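Local coordinates for protein TetR family transcription regulator (PDB 3PAS) that probably binds operator DNA through an N-terminal helix-turn-helix domain and regulates transcription, as do other TetR family regulators, at residues Q66-A71 / A121-R126; I11-A16 / A43-Y48; I95-P100 / H161-C166. One frame throughout, in Å; residues are numbered along the deposited sequence.

Contact 1. Residues Q66-A71 / A121-R126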
ATOM      1  N   GLN B  66      19.638   9.133  -3.208  1.00 28.30           N
ATOM      2  CA  GLN B  66      20.142   7.879  -3.746  1.00 30.07           C
ATOM      3  C   GLN B  66      19.169   7.283  -4.758  1.00 30.62           C
ATOM      4  O   GLN B  66      19.578   6.899  -5.867  1.00 28.95           O
ATOM      5  CB  GLN B  66      20.309   6.849  -2.629  1.00 30.77           C
ATOM      6  CG  GLN B  66      21.589   7.067  -1.937  1.00 41.58           C
ATOM      7  CD  GLN B  66      21.918   5.912  -1.153  1.00 53.28           C
ATOM      8  OE1 GLN B  66      22.351   4.892  -1.700  1.00 48.93           O
ATOM      9  NE2 GLN B  66      21.702   6.016   0.162  1.00 44.54           N
ATOM     10  N   VAL B  67      17.912   7.156  -4.341  1.00 27.09           N
ATOM     11  CA  VAL B  67      16.897   6.570  -5.191  1.00 29.04           C
ATOM     12  C   VAL B  67      16.535   7.428  -6.397  1.00 24.51           C
ATOM     13  O   VAL B  67      16.460   6.904  -7.505  1.00 22.64           O
ATOM     14  CB  VAL B  67      15.610   6.195  -4.421  1.00 28.29           C
ATOM     15  CG1 VAL B  67      14.522   5.779  -5.386  1.00 32.16           C
ATOM     16  CG2 VAL B  67      15.913   5.067  -3.400  1.00 31.94           C
ATOM     17  N   ILE B  68      16.249   8.713  -6.182  1.00 26.00           N
ATOM     18  CA  ILE B  68      15.868   9.627  -7.289  1.00 23.70           C
ATOM     19  C   ILE B  68      16.988   9.704  -8.313  1.00 24.96           C
ATOM     20  O   ILE B  68      16.747   9.604  -9.528  1.00 24.06           O
ATOM     21  CB  ILE B  68      15.550  11.039  -6.769  1.00 24.91           C
ATOM     22  CG1 ILE B  68      14.258  10.964  -5.937  1.00 28.62           C
ATOM     23  CG2 ILE B  68      15.499  12.059  -7.935  1.00 26.37           C
ATOM     24  CD1 ILE B  68      13.905  12.249  -5.190  1.00 24.12           C
ATOM     25  N   ASP B  69      18.229   9.897  -7.856  1.00 24.16           N
ATOM     26  CA  ASP B  69      19.347  10.003  -8.801  1.00 25.67           C
ATOM     27  C   ASP B  69      19.552   8.752  -9.681  1.00 25.11           C
ATOM     28  O   ASP B  69      19.826   8.887 -10.879  1.00 25.33           O
ATOM     29  CB  ASP B  69      20.641  10.363  -8.100  1.00 26.71           C
ATOM     30  CG  ASP B  69      20.573  11.718  -7.428  1.00 37.94           C
ATOM     31  OD1 ASP B  69      19.633  12.503  -7.710  1.00 34.38           O
ATOM     32  OD2 ASP B  69      21.439  11.990  -6.567  1.00 37.50           O
ATOM     33  N   ALA B  70      19.442   7.560  -9.086  1.00 22.92           N
ATOM     34  CA  ALA B  70      19.517   6.313  -9.816  1.00 25.47           C
ATOM     35  C   ALA B  70      18.382   6.213 -10.820  1.00 21.97           C
ATOM     36  O   ALA B  70      18.598   5.797 -11.952  1.00 22.89           O
ATOM     37  CB  ALA B  70      19.468   5.088  -8.865  1.00 25.32           C
ATOM     38  N   ALA B  71      17.181   6.573 -10.401  1.00 21.53           N
ATOM     39  CA  ALA B  71      16.020   6.560 -11.284  1.00 25.57           C
ATOM     40  C   ALA B  71      16.191   7.532 -12.455  1.00 25.55           C
ATOM     41  O   ALA B  71      15.881   7.162 -13.575  1.00 25.86           O
ATOM     42  CB  ALA B  71      14.684   6.850 -10.525  1.00 24.80           C
ATOM     43  N   ALA B 121       8.090  19.091  -2.023  1.00 38.76           N
ATOM     44  CA  ALA B 121       8.446  19.977  -3.129  1.00 38.63           C
ATOM     45  C   ALA B 121       9.918  19.848  -3.481  1.00 36.37           C
ATOM     46  O   ALA B 121      10.277  19.815  -4.686  1.00 36.85           O
ATOM     47  CB  ALA B 121       8.111  21.450  -2.790  1.00 38.27           C
ATOM     48  N   ARG B 122      10.777  19.765  -2.459  1.00 34.05           N
ATOM     49  CA  ARG B 122      12.220  19.614  -2.707  1.00 34.03           C
ATOM     50  C   ARG B 122      12.521  18.308  -3.499  1.00 32.00           C
ATOM     51  O   ARG B 122      13.332  18.306  -4.413  1.00 32.36           O
ATOM     52  CB  ARG B 122      13.000  19.661  -1.391  1.00 36.71           C
ATOM     53  CG  ARG B 122      14.535  19.568  -1.513  1.00 38.60           C
ATOM     54  CD  ARG B 122      15.010  18.099  -1.641  1.00 42.49           C
ATOM     55  NE  ARG B 122      16.430  17.924  -1.349  1.00 37.47           N
ATOM     56  CZ  ARG B 122      17.118  16.795  -1.504  1.00 36.79           C
ATOM     57  NH1 ARG B 122      16.528  15.700  -1.972  1.00 33.85           N
ATOM     58  NH2 ARG B 122      18.411  16.771  -1.208  1.00 33.66           N
ATOM     59  N   ASN B 123      11.908  17.207  -3.108  1.00 32.18           N
ATOM     60  CA  ASN B 123      12.055  15.941  -3.859  1.00 31.95           C
ATOM     61  C   ASN B 123      11.478  16.022  -5.308  1.00 30.70           C
ATOM     62  O   ASN B 123      12.089  15.523  -6.264  1.00 30.93           O
ATOM     63  CB  ASN B 123      11.398  14.807  -3.087  1.00 31.32           C
ATOM     64  CG  ASN B 123      12.336  14.184  -2.040  1.00 31.99           C
ATOM     65  OD1 ASN B 123      13.451  14.643  -1.864  1.00 27.58           O
ATOM     66  ND2 ASN B 123      11.888  13.087  -1.403  1.00 27.71           N
ATOM     67  N   GLU B 124      10.313  16.641  -5.457  1.00 32.67           N
ATOM     68  CA  GLU B 124       9.710  16.856  -6.799  1.00 32.56           C
ATOM     69  C   GLU B 124      10.646  17.700  -7.677  1.00 32.93           C
ATOM     70  O   GLU B 124      10.845  17.421  -8.876  1.00 32.69           O
ATOM     71  CB  GLU B 124       8.309  17.473  -6.671  1.00 34.25           C
ATOM     72  CG  GLU B 124       7.318  16.485  -6.035  1.00 42.43           C
ATOM     73  CD  GLU B 124       5.883  17.020  -5.829  1.00 48.34           C
ATOM     74  OE1 GLU B 124       5.670  18.242  -5.819  1.00 45.47           O
ATOM     75  OE2 GLU B 124       4.974  16.180  -5.645  1.00 45.78           O
ATOM     76  N   SER B 125      11.250  18.721  -7.071  1.00 34.68           N
ATOM     77  CA  SER B 125      12.248  19.519  -7.736  1.00 34.54           C
ATOM     78  C   SER B 125      13.481  18.737  -8.216  1.00 32.68           C
ATOM     79  O   SER B 125      13.942  18.938  -9.341  1.00 32.59           O
ATOM     80  CB  SER B 125      12.694  20.639  -6.820  1.00 38.03           C
ATOM     81  OG  SER B 125      13.547  21.486  -7.528  1.00 43.70           O
ATOM     82  N   ARG B 126      14.042  17.876  -7.368  1.00 29.69           N
ATOM     83  CA  ARG B 126      15.187  17.059  -7.786  1.00 28.63           C
ATOM     84  C   ARG B 126      14.778  16.099  -8.926  1.00 29.10           C
ATOM     85  O   ARG B 126      15.556  15.818  -9.865  1.00 28.97           O
ATOM     86  CB  ARG B 126      15.691  16.233  -6.616  1.00 32.28           C
ATOM     87  CG  ARG B 126      17.069  15.632  -6.880  1.00 35.95           C
ATOM     88  CD  ARG B 126      17.611  15.044  -5.635  1.00 36.17           C
ATOM     89  NE  ARG B 126      18.984  14.595  -5.777  1.00 32.23           N
ATOM     90  CZ  ARG B 126      20.072  15.267  -5.395  1.00 34.39           C
ATOM     91  NH1 ARG B 126      20.016  16.486  -4.873  1.00 29.26           N
ATOM     92  NH2 ARG B 126      21.250  14.704  -5.551  1.00 34.57           N
TER
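Arg126 meets Asp69 side-on, giving NE to one carboxylate oxygen and NH2 to the other, so that a two-pronged salt bridge joins helices 52-76 and 117-126, whose segments here run nearly parallel, 23° apart. The bond from Arg126 NH2 to Asp69 OD2 (2.9 Å) is almost straight, lies in the guanidinium plane and uses the syn lone pair. That from Arg126 NE to Asp69 OD1, also 2.9 Å, is more bent and tilted out of the guanidinium plane; the two flat groups are turned 31° against each other. The arginine reaches this far by running extended from CG to NE, with CG anti to the backbone N (chi1 -166°).

Beside the ion pair, Ile68 is directed at the other helix and touches it with two branches. Its CG2 lies against Arg126 CG at 4.0 Å, while CD1 reaches Asn123, 3.9 Å from the backbone O and about as far from CG of the side chain. The amide of Asn123 is itself held at both ends, ND2 by Ser64 and OD1 by Arg122 NH1, and Arg122 in turn pairs with Asp65.

Charged ends bonded next to a small apolar patch suit a surface contact: the paired grip would restrict rotation of both groups, and solvent probably weakens its electrostatic attraction.

Contact 2. Residues I11-A16 / A43-Y48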
ATOM      1  N   ILE B  11      27.922   9.048   6.297  1.00 28.06           N
ATOM      2  CA  ILE B  11      27.279   7.850   5.744  0.50 28.24           C
ATOM      3  C   ILE B  11      27.009   6.790   6.816  1.00 27.92           C
ATOM      4  O   ILE B  11      25.960   6.116   6.799  1.00 25.15           O
ATOM      5  CB  ILE B  11      28.137   7.231   4.590  0.50 30.31           C
ATOM      6  CG1 ILE B  11      28.158   8.169   3.385  0.50 30.82           C
ATOM      7  CG2 ILE B  11      27.588   5.846   4.134  0.50 25.24           C
ATOM      8  CD1 ILE B  11      26.865   8.232   2.675  0.50 33.07           C
ATOM      9  N   ALA B  12      27.933   6.640   7.758  1.00 24.00           N
ATOM     10  CA  ALA B  12      27.772   5.677   8.820  1.00 24.34           C
ATOM     11  C   ALA B  12      26.541   6.040   9.631  1.00 24.77           C
ATOM     12  O   ALA B  12      25.707   5.151   9.937  1.00 23.62           O
ATOM     13  CB  ALA B  12      29.021   5.555   9.708  1.00 22.83           C
ATOM     14  N   PHE B  13      26.386   7.333   9.943  1.00 23.72           N
ATOM     15  CA  PHE B  13      25.204   7.775  10.696  1.00 21.61           C
ATOM     16  C   PHE B  13      23.899   7.721   9.922  1.00 21.37           C
ATOM     17  O   PHE B  13      22.872   7.349  10.493  1.00 21.27           O
ATOM     18  CB  PHE B  13      25.402   9.180  11.278  1.00 25.22           C
ATOM     19  CG  PHE B  13      26.483   9.266  12.331  1.00 21.77           C
ATOM     20  CD1 PHE B  13      26.395   8.546  13.518  1.00 19.44           C
ATOM     21  CD2 PHE B  13      27.591  10.063  12.119  1.00 26.07           C
ATOM     22  CE1 PHE B  13      27.384   8.621  14.473  1.00 19.88           C
ATOM     23  CE2 PHE B  13      28.575  10.159  13.088  1.00 22.12           C
ATOM     24  CZ  PHE B  13      28.476   9.431  14.274  1.00 19.44           C
ATOM     25  N   LEU B  14      23.931   8.116   8.643  1.00 21.25           N
ATOM     26  CA  LEU B  14      22.779   8.107   7.812  1.00 23.08           C
ATOM     27  C   LEU B  14      22.273   6.662   7.609  1.00 22.83           C
ATOM     28  O   LEU B  14      21.105   6.395   7.776  1.00 21.96           O
ATOM     29  CB  LEU B  14      23.083   8.780   6.465  1.00 22.90           C
ATOM     30  CG  LEU B  14      23.410  10.267   6.551  1.00 27.30           C
ATOM     31  CD1 LEU B  14      24.188  10.737   5.329  1.00 27.06           C
ATOM     32  CD2 LEU B  14      22.124  11.063   6.819  1.00 21.75           C
ATOM     33  N   GLU B  15      23.186   5.741   7.318  1.00 22.49           N
ATOM     34  CA  GLU B  15      22.847   4.325   7.170  1.00 23.78           C
ATOM     35  C   GLU B  15      22.334   3.707   8.485  1.00 22.98           C
ATOM     36  O   GLU B  15      21.378   2.951   8.487  1.00 23.80           O
ATOM     37  CB  GLU B  15      24.077   3.571   6.638  1.00 23.60           C
ATOM     38  CG  GLU B  15      24.329   3.777   5.150  1.00 23.90           C
ATOM     39  CD  GLU B  15      23.257   3.123   4.242  1.00 27.95           C
ATOM     40  OE1 GLU B  15      22.494   2.221   4.693  1.00 34.24           O
ATOM     41  OE2 GLU B  15      23.152   3.518   3.071  1.00 29.48           O
ATOM     42  N   ALA B  16      22.941   4.053   9.608  1.00 21.24           N
ATOM     43  CA  ALA B  16      22.486   3.545  10.911  1.00 21.54           C
ATOM     44  C   ALA B  16      21.066   4.048  11.205  1.00 18.44           C
ATOM     45  O   ALA B  16      20.249   3.326  11.789  1.00 24.19           O
ATOM     46  CB  ALA B  16      23.454   3.985  12.021  1.00 18.16           C
ATOM     47  N   ALA B  43      28.793  12.006  20.888  1.00 25.04           N
ATOM     48  CA  ALA B  43      29.592  13.248  20.711  1.00 24.86           C
ATOM     49  C   ALA B  43      30.011  13.377  19.259  1.00 21.29           C
ATOM     50  O   ALA B  43      29.892  14.438  18.676  1.00 22.85           O
ATOM     51  CB  ALA B  43      30.876  13.290  21.705  1.00 24.41           C
ATOM     52  N   THR B  44      30.396  12.272  18.649  1.00 21.31           N
ATOM     53  CA  THR B  44      30.744  12.265  17.228  1.00 19.68           C
ATOM     54  C   THR B  44      29.552  12.567  16.332  1.00 21.11           C
ATOM     55  O   THR B  44      29.666  13.333  15.400  1.00 20.00           O
ATOM     56  CB  THR B  44      31.419  10.940  16.828  1.00 23.39           C
ATOM     57  OG1 THR B  44      32.612  10.787  17.612  1.00 27.26           O
ATOM     58  CG2 THR B  44      31.776  10.929  15.342  1.00 21.07           C
ATOM     59  N   LEU B  45      28.421  11.917  16.594  1.00 18.92           N
ATOM     60  CA  LEU B  45      27.220  12.163  15.875  1.00 19.41           C
ATOM     61  C   LEU B  45      26.920  13.663  15.870  1.00 20.12           C
ATOM     62  O   LEU B  45      26.614  14.242  14.799  1.00 18.21           O
ATOM     63  CB  LEU B  45      26.056  11.352  16.482  1.00 19.82           C
ATOM     64  CG  LEU B  45      24.740  11.375  15.709  1.00 16.28           C
ATOM     65  CD1 LEU B  45      23.872  10.076  15.947  1.00 17.31           C
ATOM     66  CD2 LEU B  45      23.933  12.630  16.066  1.00 17.25           C
ATOM     67  N   TYR B  46      26.985  14.298  17.042  1.00 19.37           N
ATOM     68  CA  TYR B  46      26.710  15.713  17.118  1.00 19.55           C
ATOM     69  C   TYR B  46      27.677  16.621  16.336  1.00 22.00           C
ATOM     70  O   TYR B  46      27.373  17.787  16.080  1.00 20.51           O
ATOM     71  CB  TYR B  46      26.595  16.189  18.556  1.00 20.40           C
ATOM     72  CG  TYR B  46      25.414  15.592  19.339  1.00 22.13           C
ATOM     73  CD1 TYR B  46      24.122  15.608  18.835  1.00 21.75           C
ATOM     74  CD2 TYR B  46      25.610  15.033  20.587  1.00 24.64           C
ATOM     75  CE1 TYR B  46      23.062  15.108  19.564  1.00 18.72           C
ATOM     76  CE2 TYR B  46      24.564  14.511  21.323  1.00 30.83           C
ATOM     77  CZ  TYR B  46      23.298  14.561  20.809  1.00 25.58           C
ATOM     78  OH  TYR B  46      22.289  14.033  21.526  1.00 23.55           O
ATOM     79  N   ILE B  47      28.827  16.110  15.955  1.00 21.86           N
ATOM     80  CA  ILE B  47      29.717  16.907  15.062  1.00 23.92           C
ATOM     81  C   ILE B  47      28.981  17.189  13.731  1.00 21.84           C
ATOM     82  O   ILE B  47      29.031  18.293  13.150  1.00 20.56           O
ATOM     83  CB  ILE B  47      31.054  16.178  14.765  1.00 22.18           C
ATOM     84  CG1 ILE B  47      31.842  15.948  16.057  1.00 22.14           C
ATOM     85  CG2 ILE B  47      31.874  16.998  13.788  1.00 26.04           C
ATOM     86  CD1 ILE B  47      33.108  15.082  15.929  1.00 25.03           C
ATOM     87  N   TYR B  48      28.261  16.185  13.273  1.00 23.99           N
ATOM     88  CA  TYR B  48      27.630  16.240  11.960  1.00 22.77           C
ATOM     89  C   TYR B  48      26.156  16.625  11.944  1.00 26.01           C
ATOM     90  O   TYR B  48      25.687  17.242  10.981  1.00 22.12           O
ATOM     91  CB  TYR B  48      27.805  14.872  11.304  1.00 23.88           C
ATOM     92  CG  TYR B  48      29.244  14.490  11.240  1.00 26.72           C
ATOM     93  CD1 TYR B  48      30.110  15.077  10.324  1.00 32.79           C
ATOM     94  CD2 TYR B  48      29.766  13.605  12.141  1.00 26.94           C
ATOM     95  CE1 TYR B  48      31.482  14.716  10.296  1.00 26.91           C
ATOM     96  CE2 TYR B  48      31.098  13.264  12.142  1.00 30.06           C
ATOM     97  CZ  TYR B  48      31.954  13.812  11.221  1.00 32.80           C
ATOM     98  OH  TYR B  48      33.262  13.442  11.263  1.00 39.24           O
TER
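The ring of Phe13 is laid against the backbone of helix 42-48, with Leu45 CA over one face and the methyl CG2 of Thr44 at its edge. Leu45 CA makes a CH-pi contact, 3.8 Å from the ring centroid and 28° off the normal, displaced toward the rim. Thr44 CG2 lies in the ring plane, 3.8 Å from Phe13 CZ. Tyr48 approaches obliquely, its CD2 3.8 Å from Phe13 CE2, and the two side chains stand roughly at right angles. The tyrosine ring also has a neighbour in the adjacent residue, Ile47 CG2, 4.0 Å above the plane and over the centre.

From the ring tip, where Phe13 CZ comes within 3.4 Å of Leu45 N and so rests against the main chain itself, Leu45 runs back on the same side of the ring toward its base. CB sits 3.6 Å from Phe13 CE1, and the leucine CD1 ends near Phe13 CD1. This course is set by the first torsion of the leucine, which places CG opposite the backbone N (chi1 -172°).

Ala38 and Leu40 also touch Phe13, while Leu45 packs on Ile34 and Leu55, extending the apolar cluster into helices 31-37 and 52-76. A serine in place of Phe13 would probably leave Leu45 and Tyr48 without their shared aromatic partner and open a gap between the first helix and helix 42-48.

The two segments cross at 101°, in the three-helix DNA-binding domain of the TetR family, where helix 42-48 belongs to the predicted helix-turn-helix motif and is probably the recognition helix. In this largely apolar, ring-centred contact, cohesion between the segments comes mainly from shape and dispersion, with a weak hydrogen bond from Arg10 NH1 to the Tyr48 carbonyl beside it.

Contact 3. Residues I95-P100 / H161-C166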
ATOM      1  N   ILE B  95      16.679  -1.834  -6.682  1.00 20.85           N
ATOM      2  CA  ILE B  95      17.041  -1.137  -5.451  1.00 20.49           C
ATOM      3  C   ILE B  95      16.206  -1.640  -4.283  1.00 19.05           C
ATOM      4  O   ILE B  95      16.758  -1.906  -3.211  1.00 22.90           O
ATOM      5  CB  ILE B  95      16.935   0.405  -5.573  1.00 22.49           C
ATOM      6  CG1 ILE B  95      17.952   0.931  -6.601  1.00 23.53           C
ATOM      7  CG2 ILE B  95      17.072   1.081  -4.171  1.00 20.92           C
ATOM      8  CD1 ILE B  95      17.677   2.416  -7.066  1.00 25.58           C
ATOM      9  N   GLY B  96      14.896  -1.797  -4.492  1.00 19.04           N
ATOM     10  CA  GLY B  96      13.993  -2.308  -3.449  1.00 18.45           C
ATOM     11  C   GLY B  96      14.398  -3.703  -2.993  1.00 21.04           C
ATOM     12  O   GLY B  96      14.355  -4.013  -1.804  1.00 21.48           O
ATOM     13  N   LEU B  97      14.774  -4.562  -3.949  1.00 21.34           N
ATOM     14  CA  LEU B  97      15.176  -5.942  -3.628  1.00 21.66           C
ATOM     15  C   LEU B  97      16.487  -6.023  -2.827  1.00 24.11           C
ATOM     16  O   LEU B  97      16.595  -6.837  -1.909  1.00 23.78           O
ATOM     17  CB  LEU B  97      15.298  -6.812  -4.882  1.00 21.96           C
ATOM     18  CG  LEU B  97      13.974  -7.129  -5.593  1.00 27.23           C
ATOM     19  CD1 LEU B  97      14.291  -7.866  -6.937  1.00 28.20           C
ATOM     20  CD2 LEU B  97      12.972  -7.937  -4.720  1.00 24.20           C
ATOM     21  N   GLU B  98      17.433  -5.152  -3.143  1.00 22.10           N
ATOM     22  CA  GLU B  98      18.736  -5.171  -2.492  0.50 23.54           C
ATOM     23  C   GLU B  98      18.794  -4.338  -1.220  1.00 22.70           C
ATOM     24  O   GLU B  98      19.476  -4.727  -0.257  1.00 22.90           O
ATOM     25  CB  GLU B  98      19.817  -4.724  -3.480  0.50 24.43           C
ATOM     26  CG  GLU B  98      19.910  -5.621  -4.730  0.50 33.89           C
ATOM     27  CD  GLU B  98      20.596  -6.976  -4.479  0.50 41.60           C
ATOM     28  OE1 GLU B  98      21.819  -6.982  -4.200  0.50 47.31           O
ATOM     29  OE2 GLU B  98      19.925  -8.034  -4.605  0.50 49.80           O
ATOM     30  N   ARG B  99      18.071  -3.214  -1.206  1.00 20.48           N
ATOM     31  CA  ARG B  99      18.093  -2.277  -0.106  0.50 20.06           C
ATOM     32  C   ARG B  99      16.668  -1.877   0.276  1.00 19.24           C
ATOM     33  O   ARG B  99      16.271  -0.692   0.211  1.00 19.90           O
ATOM     34  CB  ARG B  99      18.948  -1.075  -0.485  0.50 21.45           C
ATOM     35  CG  ARG B  99      20.366  -1.463  -0.869  0.50 24.24           C
ATOM     36  CD  ARG B  99      21.375  -0.531  -0.245  0.50 21.88           C
ATOM     37  NE  ARG B  99      21.052  -0.375   1.162  0.50 21.63           N
ATOM     38  CZ  ARG B  99      21.497   0.616   1.908  0.50 15.03           C
ATOM     39  NH1 ARG B  99      22.315   1.506   1.382  0.50 21.64           N
ATOM     40  NH2 ARG B  99      21.154   0.683   3.156  0.50 19.37           N
ATOM     41  N   PRO B 100      15.864  -2.870   0.693  1.00 18.83           N
ATOM     42  CA  PRO B 100      14.467  -2.533   0.993  1.00 18.62           C
ATOM     43  C   PRO B 100      14.349  -1.517   2.160  1.00 18.55           C
ATOM     44  O   PRO B 100      13.352  -0.794   2.287  1.00 20.72           O
ATOM     45  CB  PRO B 100      13.878  -3.881   1.379  1.00 17.74           C
ATOM     46  CG  PRO B 100      14.980  -4.685   1.797  1.00 20.80           C
ATOM     47  CD  PRO B 100      16.154  -4.268   1.006  1.00 18.59           C
ATOM     48  N   HIS B 161       4.989  -2.360  -3.459  1.00 22.73           N
ATOM     49  CA  HIS B 161       4.124  -3.502  -3.116  1.00 22.22           C
ATOM     50  C   HIS B 161       4.704  -4.821  -3.606  1.00 22.97           C
ATOM     51  O   HIS B 161       4.753  -5.771  -2.860  1.00 21.23           O
ATOM     52  CB  HIS B 161       2.728  -3.233  -3.673  1.00 26.61           C
ATOM     53  CG  HIS B 161       1.712  -4.283  -3.353  1.00 29.41           C
ATOM     54  ND1 HIS B 161       1.173  -4.450  -2.090  1.00 33.57           N
ATOM     55  CD2 HIS B 161       1.121  -5.213  -4.148  1.00 29.69           C
ATOM     56  CE1 HIS B 161       0.297  -5.447  -2.122  1.00 41.31           C
ATOM     57  NE2 HIS B 161       0.240  -5.925  -3.361  1.00 28.44           N
ATOM     58  N   LEU B 162       5.194  -4.850  -4.847  1.00 21.07           N
ATOM     59  CA  LEU B 162       5.752  -6.073  -5.434  1.00 21.69           C
ATOM     60  C   LEU B 162       7.106  -6.430  -4.828  1.00 20.31           C
ATOM     61  O   LEU B 162       7.400  -7.626  -4.620  1.00 22.06           O
ATOM     62  CB  LEU B 162       5.840  -5.956  -6.941  1.00 17.48           C
ATOM     63  CG  LEU B 162       4.463  -6.044  -7.648  1.00 19.62           C
ATOM     64  CD1 LEU B 162       4.567  -5.655  -9.180  1.00 18.63           C
ATOM     65  CD2 LEU B 162       3.895  -7.422  -7.504  1.00 18.35           C
ATOM     66  N   VAL B 163       7.939  -5.426  -4.541  1.00 19.94           N
ATOM     67  CA  VAL B 163       9.203  -5.704  -3.815  1.00 21.48           C
ATOM     68  C   VAL B 163       8.902  -6.411  -2.472  1.00 23.08           C
ATOM     69  O   VAL B 163       9.556  -7.366  -2.073  1.00 24.28           O
ATOM     70  CB  VAL B 163      10.016  -4.451  -3.631  1.00 20.39           C
ATOM     71  CG1 VAL B 163      11.122  -4.672  -2.499  1.00 19.12           C
ATOM     72  CG2 VAL B 163      10.667  -4.049  -4.994  1.00 17.64           C
ATOM     73  N   GLN B 164       7.901  -5.906  -1.781  1.00 25.42           N
ATOM     74  CA  GLN B 164       7.521  -6.435  -0.464  1.00 28.03           C
ATOM     75  C   GLN B 164       7.041  -7.882  -0.618  1.00 29.67           C
ATOM     76  O   GLN B 164       7.522  -8.772   0.094  1.00 31.11           O
ATOM     77  CB  GLN B 164       6.464  -5.538   0.166  1.00 29.68           C
ATOM     78  CG  GLN B 164       5.916  -6.002   1.533  1.00 43.83           C
ATOM     79  CD  GLN B 164       5.221  -4.876   2.302  1.00 51.12           C
ATOM     80  OE1 GLN B 164       5.863  -3.915   2.759  1.00 49.00           O
ATOM     81  NE2 GLN B 164       3.916  -5.011   2.476  1.00 60.85           N
ATOM     82  N   ARG B 165       6.150  -8.127  -1.582  1.00 25.62           N
ATOM     83  CA  ARG B 165       5.735  -9.490  -1.886  1.00 24.84           C
ATOM     84  C   ARG B 165       6.915 -10.404  -2.220  1.00 26.84           C
ATOM     85  O   ARG B 165       6.957 -11.564  -1.782  1.00 26.54           O
ATOM     86  CB  ARG B 165       4.658  -9.519  -2.985  1.00 23.52           C
ATOM     87  CG  ARG B 165       3.318  -8.962  -2.540  1.00 32.61           C
ATOM     88  CD  ARG B 165       2.187  -9.230  -3.538  1.00 39.59           C
ATOM     89  NE  ARG B 165       1.719 -10.602  -3.386  1.00 49.25           N
ATOM     90  CZ  ARG B 165       0.460 -10.996  -3.225  1.00 50.07           C
ATOM     91  NH1 ARG B 165      -0.570 -10.142  -3.252  1.00 48.06           N
ATOM     92  NH2 ARG B 165       0.221 -12.293  -3.114  1.00 56.42           N
ATOM     93  N   CYS B 166       7.883  -9.912  -2.971  1.00 26.47           N
ATOM     94  CA  CYS B 166       9.042 -10.725  -3.318  0.50 28.00           C
ATOM     95  C   CYS B 166       9.809 -11.124  -2.086  1.00 30.91           C
ATOM     96  O   CYS B 166      10.145 -12.291  -1.917  1.00 32.14           O
ATOM     97  CB  CYS B 166      10.004  -9.980  -4.241  0.50 28.11           C
ATOM     98  SG  CYS B 166       9.357  -9.792  -5.840  0.50 20.86           S
TER
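Gly96, on the last turns of helix 81-98, faces Val163 of helix 148-167 so closely that their CA atoms are 5.9 Å apart. The valine points at the glycine and meets its main chain with both methyls. Val163 CG1 is 3.4 Å from Gly96 O and nearly as close to the carbonyl carbon, while CG2 lies 4.1 Å from Gly96 CA. The fork is set by a first torsion of 163°, which turns CG1 away from the valine's own backbone N and leaves CG2 beside it. A beta carbon on Gly96 would be likely to clash with Val163 CG2, which the glycine avoids.

Leu97 comes next and reaches across with one branch. Its CD2 touches Cys166 CB at 3.6 Å, one helical turn beyond Val163, and lies more loosely, at 4.4 Å, from Val163 CG1. The backbone N of Leu97 is also near that methyl, 3.9 Å from CG1, so Val163 CG1 lies against the peptide group joining Gly96 to Leu97. Phe93, a turn earlier on helix 81-98, packs on Val163 and Cys166 as well and prolongs the apolar seam.

Arg99 is where the chain leaves helical geometry; in the conformer described, one of two, its guanidinium forms salt bridges with Glu15 of helix 5-24 and Glu101. Helix 148-167 has a further neighbour, for His161 and Arg165 both bond to Glu152 of the second subunit. The contact thus lies between the end of helix 81-98, with its link to the DNA-binding domain, and a helix that reaches the dimer partner.

What joins the two segments is methyl groups set on main chain and on other carbon atoms, so their cohesion rests on close fit and van der Waals packing rather than on directional bonds.

Overall arrangement
Contact 1 is a surface contact and the one of the three with a salt bridge between its segments, whereas contacts 2 and 3 are partly buried and apolar: the former is built round an aromatic ring, the latter round a glycine. No helix is shared, but neighbouring elements tie them together. Contact 2 lies in the DNA-binding part, about 26 Å from contact 3 between centres, yet in the Arg99 conformer described Glu15 OE1 lies 2.6 Å from Arg99 NH2 and bridges the two. Contacts 1 and 3 meet through Ala70 and Val67 packing on Ile95, where the consecutive helices 52-76 and 81-98 touch; along the chain their segments alternate, while contact 2 closes before either opens.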